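Local coordinates for protein anti-H(O) lectin 1 (PDB 1FX5) that binds L-fucose and recognises the O(H) blood-group antigen as a homodimeric legume lectin that carries calcium and manganese ions, at residues A[31-36]-A[223-228]; A[73-78]-A[162-167]; A[167-172]-A[186-191]. All coordinates share one frame; numbering follows the deposited sequence.

Interaction 1: residues A[31-36]-A[223-228]; sequences VLQLNK and QATHEV
L32 and V228 face each other as an antiparallel hydrogen-bonded pair, with L32 N donating to V228 O at 3.1 Å and V228 N returning a nearly straight bond (172°) to L32 O at 3.0 Å. The next pair, Q33 with E227, is non-hydrogen-bonded, with the two CA atoms 4.7 Å apart. Past it the ladder continues as a single bond, from L34 N to H226 O, and then 31-36 leaves the sheet. In the legume lectin beta sandwich, strand 224-236 has strand 64-78 along one edge; the short strand 32-33 pairs along its other edge and in turn joins strand 25-26. On the Q33 face, the Q33 and E227 side chains lie side by side and point the same way, their amide and carboxylate planes 35° apart. V31 comes across the base of E227 at about a right angle: with chi1 at 170° its CG1 is anti to the backbone N and rests 3.5 Å from E227 CB, while E227 also packs on F75 and E77 of strand 64-78. On the L32 and V228 face, L34 CD1 reaches V228 CG2 at 4.2 Å and L34 leans on F214. Beyond the ladder a side chain takes over from the backbone: the T225 hydroxyl donates through OG1 to N35 O at 3.2 Å, and the same OG1 lies 3.5 Å from Q33 CG, whose chain crosses it. Next to this bond, the N35 amide sits at the edge of the buried H226 imidazole, its CG in the ring plane, and N35 also touches T218 of strand 209-219.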
loop_
_atom_site.group_PDB
_atom_site.type_symbol
_atom_site.label_atom_id
_atom_site.label_comp_id
_atom_site.label_asym_id
_atom_site.label_seq_id
_atom_site.Cartn_x
_atom_site.Cartn_y
_atom_site.Cartn_z
ATOM N N VAL A 31 -12.910 -3.070 15.245
ATOM C CA VAL A 31 -11.681 -3.610 15.835
ATOM C C VAL A 31 -11.145 -4.797 15.019
ATOM O O VAL A 31 -11.923 -5.583 14.468
ATOM C CB VAL A 31 -11.980 -4.080 17.293
ATOM C CG1 VAL A 31 -10.823 -4.869 17.901
ATOM C CG2 VAL A 31 -12.267 -2.876 18.148
ATOM N N LEU A 32 -9.822 -4.925 14.937
ATOM C CA LEU A 32 -9.205 -6.026 14.200
ATOM C C LEU A 32 -9.003 -7.191 15.189
ATOM O O LEU A 32 -8.187 -7.103 16.112
ATOM C CB LEU A 32 -7.855 -5.589 13.607
ATOM C CG LEU A 32 -6.940 -6.658 12.987
ATOM C CD1 LEU A 32 -7.567 -7.235 11.734
ATOM C CD2 LEU A 32 -5.572 -6.049 12.661
ATOM N N GLN A 33 -9.781 -8.262 15.013
ATOM C CA GLN A 33 -9.710 -9.442 15.869
ATOM C C GLN A 33 -8.772 -10.478 15.247
ATOM O O GLN A 33 -9.078 -11.081 14.222
ATOM C CB GLN A 33 -11.113 -10.029 16.068
ATOM C CG GLN A 33 -11.168 -11.097 17.145
ATOM C CD GLN A 33 -12.547 -11.673 17.330
ATOM O OE1 GLN A 33 -13.192 -11.424 18.338
ATOM N NE2 GLN A 33 -13.003 -12.463 16.367
ATOM N N LEU A 34 -7.641 -10.710 15.889
ATOM C CA LEU A 34 -6.672 -11.659 15.371
ATOM C C LEU A 34 -7.052 -13.144 15.412
ATOM O O LEU A 34 -6.587 -13.931 14.593
ATOM C CB LEU A 34 -5.311 -11.421 16.059
ATOM C CG LEU A 34 -4.764 -9.979 15.979
ATOM C CD1 LEU A 34 -3.469 -9.832 16.799
ATOM C CD2 LEU A 34 -4.551 -9.568 14.515
ATOM N N ASN A 35 -7.876 -13.537 16.372
ATOM C CA ASN A 35 -8.279 -14.931 16.480
ATOM C C ASN A 35 -9.633 -14.977 17.140
ATOM O O ASN A 35 -10.016 -14.031 17.828
ATOM C CB ASN A 35 -7.275 -15.731 17.338
ATOM C CG ASN A 35 -7.328 -15.364 18.833
ATOM O OD1 ASN A 35 -7.957 -16.059 19.627
ATOM N ND2 ASN A 35 -6.644 -14.287 19.218
ATOM N N LYS A 36 -10.387 -16.039 16.893
ATOM C CA LYS A 36 -11.683 -16.136 17.517
ATOM C C LYS A 36 -11.649 -17.240 18.563
ATOM O O LYS A 36 -10.690 -18.024 18.620
ATOM C CB LYS A 36 -12.806 -16.303 16.493
ATOM C CG LYS A 36 -12.629 -17.385 15.495
ATOM C CD LYS A 36 -13.803 -17.367 14.523
ATOM C CE LYS A 36 -14.029 -15.969 13.958
ATOM N NZ LYS A 36 -15.052 -15.960 12.863
ATOM N N GLN A 223 -8.613 -20.357 26.314
ATOM C CA GLN A 223 -8.878 -19.406 25.261
ATOM C C GLN A 223 -8.976 -17.955 25.639
ATOM O O GLN A 223 -9.511 -17.608 26.674
ATOM C CB GLN A 223 -10.148 -19.787 24.499
ATOM C CG GLN A 223 -10.093 -21.155 23.832
ATOM C CD GLN A 223 -11.315 -21.409 22.953
ATOM O OE1 GLN A 223 -12.380 -20.817 23.160
ATOM N NE2 GLN A 223 -11.160 -22.271 21.960
ATOM N N ALA A 224 -8.464 -17.117 24.747
ATOM C CA ALA A 224 -8.467 -15.671 24.905
ATOM C C ALA A 224 -8.425 -15.069 23.496
ATOM O O ALA A 224 -7.914 -15.701 22.557
ATOM C CB ALA A 224 -7.264 -15.215 25.709
ATOM N N THR A 225 -9.053 -13.915 23.321
ATOM C CA THR A 225 -9.062 -13.250 22.030
ATOM C C THR A 225 -8.072 -12.056 22.146
ATOM O O THR A 225 -7.908 -11.485 23.226
ATOM C CB THR A 225 -10.497 -12.825 21.633
ATOM O OG1 THR A 225 -10.465 -12.184 20.343
ATOM C CG2 THR A 225 -11.088 -11.884 22.675
ATOM N N HIS A 226 -7.362 -11.740 21.060
ATOM C CA HIS A 226 -6.381 -10.648 21.040
ATOM C C HIS A 226 -6.866 -9.663 19.992
ATOM O O HIS A 226 -7.002 -10.033 18.825
ATOM C CB HIS A 226 -4.994 -11.228 20.701
ATOM C CG HIS A 226 -4.566 -12.319 21.636
ATOM N ND1 HIS A 226 -4.909 -13.642 21.441
ATOM C CD2 HIS A 226 -3.908 -12.270 22.819
ATOM C CE1 HIS A 226 -4.488 -14.361 22.470
ATOM N NE2 HIS A 226 -3.877 -13.554 23.322
ATOM N N GLU A 227 -7.051 -8.405 20.403
ATOM C CA GLU A 227 -7.547 -7.340 19.530
ATOM C C GLU A 227 -6.749 -6.042 19.375
ATOM O O GLU A 227 -6.274 -5.471 20.352
ATOM C CB GLU A 227 -8.968 -7.036 19.991
ATOM C CG GLU A 227 -9.840 -8.267 19.839
ATOM C CD GLU A 227 -11.064 -8.267 20.706
ATOM O OE1 GLU A 227 -12.165 -8.340 20.159
ATOM O OE2 GLU A 227 -10.942 -8.242 21.941
ATOM N N VAL A 228 -6.653 -5.568 18.139
ATOM C CA VAL A 228 -5.922 -4.349 17.830
ATOM C C VAL A 228 -6.913 -3.239 17.540
ATOM O O VAL A 228 -7.850 -3.430 16.750
ATOM C CB VAL A 228 -4.973 -4.557 16.611
ATOM C CG1 VAL A 228 -4.248 -3.260 16.270
ATOM C CG2 VAL A 228 -3.943 -5.663 16.917
#

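Interaction 2: residues A[73-78]-A[162-167]; sequences SFFMET and YGLNNV
M76 O accepts the backbone N-H of G163 at 2.8 Å, a nearly straight bond (169° at the hydrogen) that arrives almost in line with the carbonyl. It fastens the 162-167 loop to strand 64-78, one of the back-sheet strands of the legume lectin sandwich, just before the chain enters strand 168-175. G163 has a positive phi that would press a CB against the preceding carbonyl, a conformation that suits glycine. The loop then turns back on itself, N166 N bonding to G163 O. Elsewhere waters bridge the backbones: one accepts from M76 N at 3.1 Å and lies within hydrogen-bonding distance of G163 O and N166 O, and a second lies between F74 O and N166 O. Two CH-pi contacts flank the direct bond. L164 places its CD2 methyl over the centre of the F75 ring, 3.9 Å from the centroid and only 5° off the ring normal. In the second the loop supplies the ring, from Y162, and the strand the methyl, from M76. The M76 chain is extended to SD and then bends, chi3 at -81° setting CE over the Y162 ring, 3.9 Å from the centroid and displaced toward the rim near CZ. SD stands obliquely to the same ring in a Met-aromatic contact, and M76 CB meets Y162 CD2 at 3.6 Å. T78 approaches that carbon too, its CG2 3.6 Å from Y162 CD2, while its hydroxyl is engaged by Q223 O and A80 N. At the far end of the loop, V167 CG1 lies 3.7 Å from F74 O and 4.0 Å from S73 CB.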
loop_
_atom_site.group_PDB
_atom_site.type_symbol
_atom_site.label_atom_id
_atom_site.label_comp_id
_atom_site.label_asym_id
_atom_site.label_seq_id
_atom_site.Cartn_x
_atom_site.Cartn_y
_atom_site.Cartn_z
ATOM N N SER A 73 -2.308 -0.010 19.526
ATOM C CA SER A 73 -2.876 -0.273 20.847
ATOM C C SER A 73 -3.631 -1.601 20.752
ATOM O O SER A 73 -4.298 -1.870 19.741
ATOM C CB SER A 73 -3.848 0.844 21.239
ATOM O OG SER A 73 -3.154 2.075 21.380
ATOM N N PHE A 74 -3.555 -2.420 21.794
ATOM C CA PHE A 74 -4.250 -3.699 21.763
ATOM C C PHE A 74 -4.805 -4.056 23.168
ATOM O O PHE A 74 -4.510 -3.376 24.169
ATOM C CB PHE A 74 -3.280 -4.795 21.250
ATOM C CG PHE A 74 -2.339 -5.343 22.313
ATOM C CD1 PHE A 74 -2.689 -6.443 23.077
ATOM C CD2 PHE A 74 -1.113 -4.755 22.541
ATOM C CE1 PHE A 74 -1.839 -6.947 24.058
ATOM C CE2 PHE A 74 -0.249 -5.248 23.515
ATOM C CZ PHE A 74 -0.616 -6.350 24.280
ATOM N N PHE A 75 -5.685 -5.050 23.222
ATOM C CA PHE A 75 -6.256 -5.502 24.482
ATOM C C PHE A 75 -6.646 -6.971 24.281
ATOM O O PHE A 75 -6.748 -7.447 23.142
ATOM C CB PHE A 75 -7.414 -4.606 24.981
ATOM C CG PHE A 75 -8.679 -4.725 24.182
ATOM C CD1 PHE A 75 -8.851 -3.999 23.008
ATOM C CD2 PHE A 75 -9.713 -5.542 24.618
ATOM C CE1 PHE A 75 -10.035 -4.086 22.276
ATOM C CE2 PHE A 75 -10.896 -5.633 23.896
ATOM C CZ PHE A 75 -11.056 -4.900 22.719
ATOM N N MET A 76 -6.750 -7.713 25.377
ATOM C CA MET A 76 -7.108 -9.126 25.314
ATOM C C MET A 76 -8.302 -9.376 26.232
ATOM O O MET A 76 -8.437 -8.726 27.262
ATOM C CB MET A 76 -5.928 -9.982 25.812
ATOM C CG MET A 76 -4.564 -9.571 25.290
ATOM S SD MET A 76 -3.211 -10.628 25.841
ATOM C CE MET A 76 -2.866 -10.011 27.512
ATOM N N GLU A 77 -9.125 -10.361 25.889
ATOM C CA GLU A 77 -10.299 -10.702 26.694
ATOM C C GLU A 77 -10.308 -12.194 26.919
ATOM O O GLU A 77 -10.013 -12.958 25.997
ATOM C CB GLU A 77 -11.578 -10.311 25.977
ATOM C CG GLU A 77 -11.545 -8.913 25.458
ATOM C CD GLU A 77 -12.815 -8.180 25.751
ATOM O OE1 GLU A 77 -12.958 -7.726 26.917
ATOM O OE2 GLU A 77 -13.653 -8.066 24.818
ATOM N N THR A 78 -10.692 -12.613 28.120
ATOM C CA THR A 78 -10.736 -14.030 28.439
ATOM C C THR A 78 -11.773 -14.384 29.506
ATOM O O THR A 78 -12.059 -13.586 30.393
ATOM C CB THR A 78 -9.345 -14.522 28.909
ATOM O OG1 THR A 78 -9.359 -15.948 29.064
ATOM C CG2 THR A 78 -8.960 -13.884 30.223
ATOM N N TYR A 162 -5.427 -8.230 31.449
ATOM C CA TYR A 162 -6.513 -8.508 30.511
ATOM C C TYR A 162 -7.659 -7.516 30.700
ATOM O O TYR A 162 -7.747 -6.886 31.748
ATOM C CB TYR A 162 -7.059 -9.925 30.729
ATOM C CG TYR A 162 -6.178 -11.032 30.220
ATOM C CD1 TYR A 162 -5.042 -11.417 30.922
ATOM C CD2 TYR A 162 -6.440 -11.649 28.998
ATOM C CE1 TYR A 162 -4.182 -12.374 30.415
ATOM C CE2 TYR A 162 -5.589 -12.611 28.480
ATOM C CZ TYR A 162 -4.461 -12.962 29.187
ATOM O OH TYR A 162 -3.578 -13.863 28.653
ATOM N N GLY A 163 -8.527 -7.382 29.688
ATOM C CA GLY A 163 -9.661 -6.466 29.778
ATOM C C GLY A 163 -9.552 -5.162 29.012
ATOM O O GLY A 163 -8.450 -4.641 28.810
ATOM N N LEU A 164 -10.697 -4.595 28.631
ATOM C CA LEU A 164 -10.721 -3.335 27.881
ATOM C C LEU A 164 -10.175 -2.163 28.700
ATOM O O LEU A 164 -9.659 -1.185 28.156
ATOM C CB LEU A 164 -12.135 -3.013 27.383
ATOM C CG LEU A 164 -12.290 -2.530 25.925
ATOM C CD1 LEU A 164 -13.570 -1.683 25.825
ATOM C CD2 LEU A 164 -11.085 -1.697 25.421
ATOM N N ASN A 165 -10.273 -2.271 30.015
ATOM C CA ASN A 165 -9.779 -1.216 30.893
ATOM C C ASN A 165 -8.232 -1.248 30.982
ATOM O O ASN A 165 -7.598 -0.315 31.522
ATOM C CB ASN A 165 -10.425 -1.341 32.291
ATOM C CG ASN A 165 -10.208 -2.726 32.932
ATOM O OD1 ASN A 165 -10.620 -3.766 32.387
ATOM N ND2 ASN A 165 -9.586 -2.737 34.103
ATOM N N ASN A 166 -7.628 -2.312 30.451
ATOM C CA ASN A 166 -6.183 -2.450 30.475
ATOM C C ASN A 166 -5.503 -2.385 29.103
ATOM O O ASN A 166 -4.641 -3.213 28.770
ATOM C CB ASN A 166 -5.792 -3.726 31.189
ATOM C CG ASN A 166 -6.064 -3.658 32.669
ATOM O OD1 ASN A 166 -6.839 -4.443 33.191
ATOM N ND2 ASN A 166 -5.424 -2.728 33.354
ATOM N N VAL A 167 -5.891 -1.400 28.302
ATOM C CA VAL A 167 -5.309 -1.233 26.975
ATOM C C VAL A 167 -3.801 -0.928 27.091
ATOM O O VAL A 167 -3.366 -0.212 28.002
ATOM C CB VAL A 167 -6.040 -0.086 26.207
ATOM C CG1 VAL A 167 -5.403 0.167 24.846
ATOM C CG2 VAL A 167 -7.471 -0.490 25.988
HETATM O O HOH W 1 -3.519 -4.803 26.693
HETATM O O HOH W 2 -5.992 -6.027 27.867
#

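Interaction 3: residues A[167-172]-A[186-191]; sequences VANVEI and TYPSDQ
Y187 turns its ring toward A168 and V167, although its CB leaves the backbone on the side facing away from them. With chi1 at -76°, CG stands anti to the carbonyl carbon. From there CD1 approaches V167 O at 3.7 Å, and CE1 packs against the A168 methyl, 3.8 Å from CB; both contacts meet the ring obliquely. At the tip, OH is hydrogen-bonded to W158 NE1, and R161 makes a cation-pi contact with the ring. The same R161 forms a salt bridge with D190 OD1, in the turn that follows the strand. This packing lies at the open end of the beta hairpin formed by strands 168-175 and 180-187, in the back sheet of the legume lectin sandwich. N169 and T186 make an antiparallel hydrogen-bonded pair there: N169 N donates to T186 O at 2.9 Å with an angle of 173° at the hydrogen, and T186 N donates to N169 O, also at 2.9 Å. T186 O is approached as well by the CA-H of A168. On the face carrying the N169 and T186 side chains, the T186 hydroxyl hydrogen-bonds to S193 OG and to a water 2.9 Å from OG1. Past the pair, the two chains part at a proline. The P188 ring lies against the V167 carbonyl, its CD 3.3 Å from V167 O, and its CG lies 3.9 Å from N169 OD1, the two side chains crossing obliquely. V167 O accepts a hydrogen bond from a second water at 2.9 Å, and S189 N donates a weak one to that water.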
loop_
_atom_site.group_PDB
_atom_site.type_symbol
_atom_site.label_atom_id
_atom_site.label_comp_id
_atom_site.label_asym_id
_atom_site.label_seq_id
_atom_site.Cartn_x
_atom_site.Cartn_y
_atom_site.Cartn_z
ATOM N N VAL A 167 -5.891 -1.400 28.302
ATOM C CA VAL A 167 -5.309 -1.233 26.975
ATOM C C VAL A 167 -3.801 -0.928 27.091
ATOM O O VAL A 167 -3.366 -0.212 28.002
ATOM C CB VAL A 167 -6.040 -0.086 26.207
ATOM C CG1 VAL A 167 -5.403 0.167 24.846
ATOM C CG2 VAL A 167 -7.471 -0.490 25.988
ATOM N N ALA A 168 -3.018 -1.490 26.173
ATOM C CA ALA A 168 -1.575 -1.289 26.142
ATOM C C ALA A 168 -1.203 -0.571 24.851
ATOM O O ALA A 168 -1.837 -0.793 23.815
ATOM C CB ALA A 168 -0.863 -2.645 26.201
ATOM N N ASN A 169 -0.257 0.365 24.936
ATOM C CA ASN A 169 0.208 1.112 23.769
ATOM C C ASN A 169 1.614 0.553 23.478
ATOM O O ASN A 169 2.460 0.465 24.384
ATOM C CB ASN A 169 0.304 2.604 24.060
ATOM C CG ASN A 169 -1.042 3.221 24.408
ATOM O OD1 ASN A 169 -1.117 4.170 25.202
ATOM N ND2 ASN A 169 -2.112 2.690 23.832
ATOM N N VAL A 170 1.840 0.153 22.233
ATOM C CA VAL A 170 3.126 -0.407 21.793
ATOM C C VAL A 170 3.857 0.434 20.741
ATOM O O VAL A 170 3.245 1.050 19.846
ATOM C CB VAL A 170 2.925 -1.841 21.185
ATOM C CG1 VAL A 170 4.251 -2.422 20.655
ATOM C CG2 VAL A 170 2.293 -2.768 22.212
ATOM N N GLU A 171 5.174 0.464 20.846
ATOM C CA GLU A 171 5.970 1.208 19.894
ATOM C C GLU A 171 7.200 0.362 19.542
ATOM O O GLU A 171 7.938 -0.073 20.442
ATOM C CB GLU A 171 6.380 2.558 20.445
ATOM C CG GLU A 171 7.010 3.407 19.381
ATOM C CD GLU A 171 7.326 4.795 19.869
ATOM O OE1 GLU A 171 6.551 5.315 20.712
ATOM O OE2 GLU A 171 8.349 5.359 19.414
ATOM N N ILE A 172 7.392 0.120 18.243
ATOM C CA ILE A 172 8.513 -0.672 17.731
ATOM C C ILE A 172 9.308 0.160 16.726
ATOM O O ILE A 172 8.737 0.715 15.767
ATOM C CB ILE A 172 8.018 -1.992 17.059
ATOM C CG1 ILE A 172 7.168 -2.778 18.052
ATOM C CG2 ILE A 172 9.214 -2.875 16.652
ATOM C CD1 ILE A 172 6.493 -4.002 17.464
ATOM N N THR A 186 3.506 0.015 27.053
ATOM C CA THR A 186 3.146 0.869 28.172
ATOM C C THR A 186 1.656 0.798 28.508
ATOM O O THR A 186 0.805 0.768 27.607
ATOM C CB THR A 186 3.502 2.346 27.887
ATOM O OG1 THR A 186 4.918 2.462 27.685
ATOM C CG2 THR A 186 3.066 3.264 29.069
ATOM N N TYR A 187 1.345 0.660 29.797
ATOM C CA TYR A 187 -0.055 0.603 30.251
ATOM C C TYR A 187 -0.281 2.039 30.751
ATOM O O TYR A 187 0.263 2.433 31.782
ATOM C CB TYR A 187 -0.238 -0.407 31.395
ATOM C CG TYR A 187 -0.245 -1.859 30.950
ATOM C CD1 TYR A 187 -1.308 -2.386 30.228
ATOM C CD2 TYR A 187 0.804 -2.703 31.267
ATOM C CE1 TYR A 187 -1.326 -3.732 29.835
ATOM C CE2 TYR A 187 0.801 -4.034 30.882
ATOM C CZ TYR A 187 -0.261 -4.542 30.169
ATOM O OH TYR A 187 -0.245 -5.868 29.819
ATOM N N PRO A 188 -1.020 2.857 29.985
ATOM C CA PRO A 188 -1.297 4.248 30.350
ATOM C C PRO A 188 -1.983 4.498 31.697
ATOM O O PRO A 188 -1.840 5.583 32.266
ATOM C CB PRO A 188 -2.133 4.753 29.175
ATOM C CG PRO A 188 -2.803 3.514 28.675
ATOM C CD PRO A 188 -1.694 2.508 28.721
ATOM N N SER A 189 -2.671 3.488 32.230
ATOM C CA SER A 189 -3.365 3.623 33.510
ATOM C C SER A 189 -2.438 3.944 34.679
ATOM O O SER A 189 -2.784 4.746 35.562
ATOM C CB SER A 189 -4.135 2.352 33.842
ATOM O OG SER A 189 -3.240 1.328 34.227
ATOM N N ASP A 190 -1.273 3.309 34.702
ATOM C CA ASP A 190 -0.324 3.550 35.787
ATOM C C ASP A 190 1.080 3.822 35.293
ATOM O O ASP A 190 2.004 3.901 36.087
ATOM C CB ASP A 190 -0.327 2.400 36.810
ATOM C CG ASP A 190 0.214 1.083 36.238
ATOM O OD1 ASP A 190 0.492 0.182 37.070
ATOM O OD2 ASP A 190 0.346 0.945 34.989
ATOM N N GLN A 191 1.239 3.930 33.976
ATOM C CA GLN A 191 2.540 4.201 33.373
ATOM C C GLN A 191 3.569 3.055 33.443
ATOM O O GLN A 191 4.769 3.305 33.304
ATOM C CB GLN A 191 3.119 5.485 33.985
ATOM C CG GLN A 191 3.689 6.481 33.014
ATOM C CD GLN A 191 2.639 7.313 32.309
ATOM O OE1 GLN A 191 1.883 6.802 31.474
ATOM N NE2 GLN A 191 2.620 8.615 32.598
HETATM O O HOH W 3 -3.840 0.746 30.693
HETATM O O HOH W 4 5.073 2.583 24.815
#

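How the interactions relate
From the N terminus, 31-36 opens the widest loop, which interaction 1 closes only when 223-228 arrives; interactions 2 and 3 both nest inside it. Segment 73-78 opens interaction 2, closed at 162-167, and interaction 3 follows in series, closing the hairpin 167-172 with 186-191. They share V167, where loop becomes strand. Strands 224-236, 64-78, 168-175 and 180-187 are successive neighbours, so the three contacts step across the back sheet. Between interactions 1 and 2, E227 N bonds to F75 O and the H226 ring packs on M76 SD; F74 N bonds to A168 O between 2 and 3. Interactions 1 and 3 do not touch.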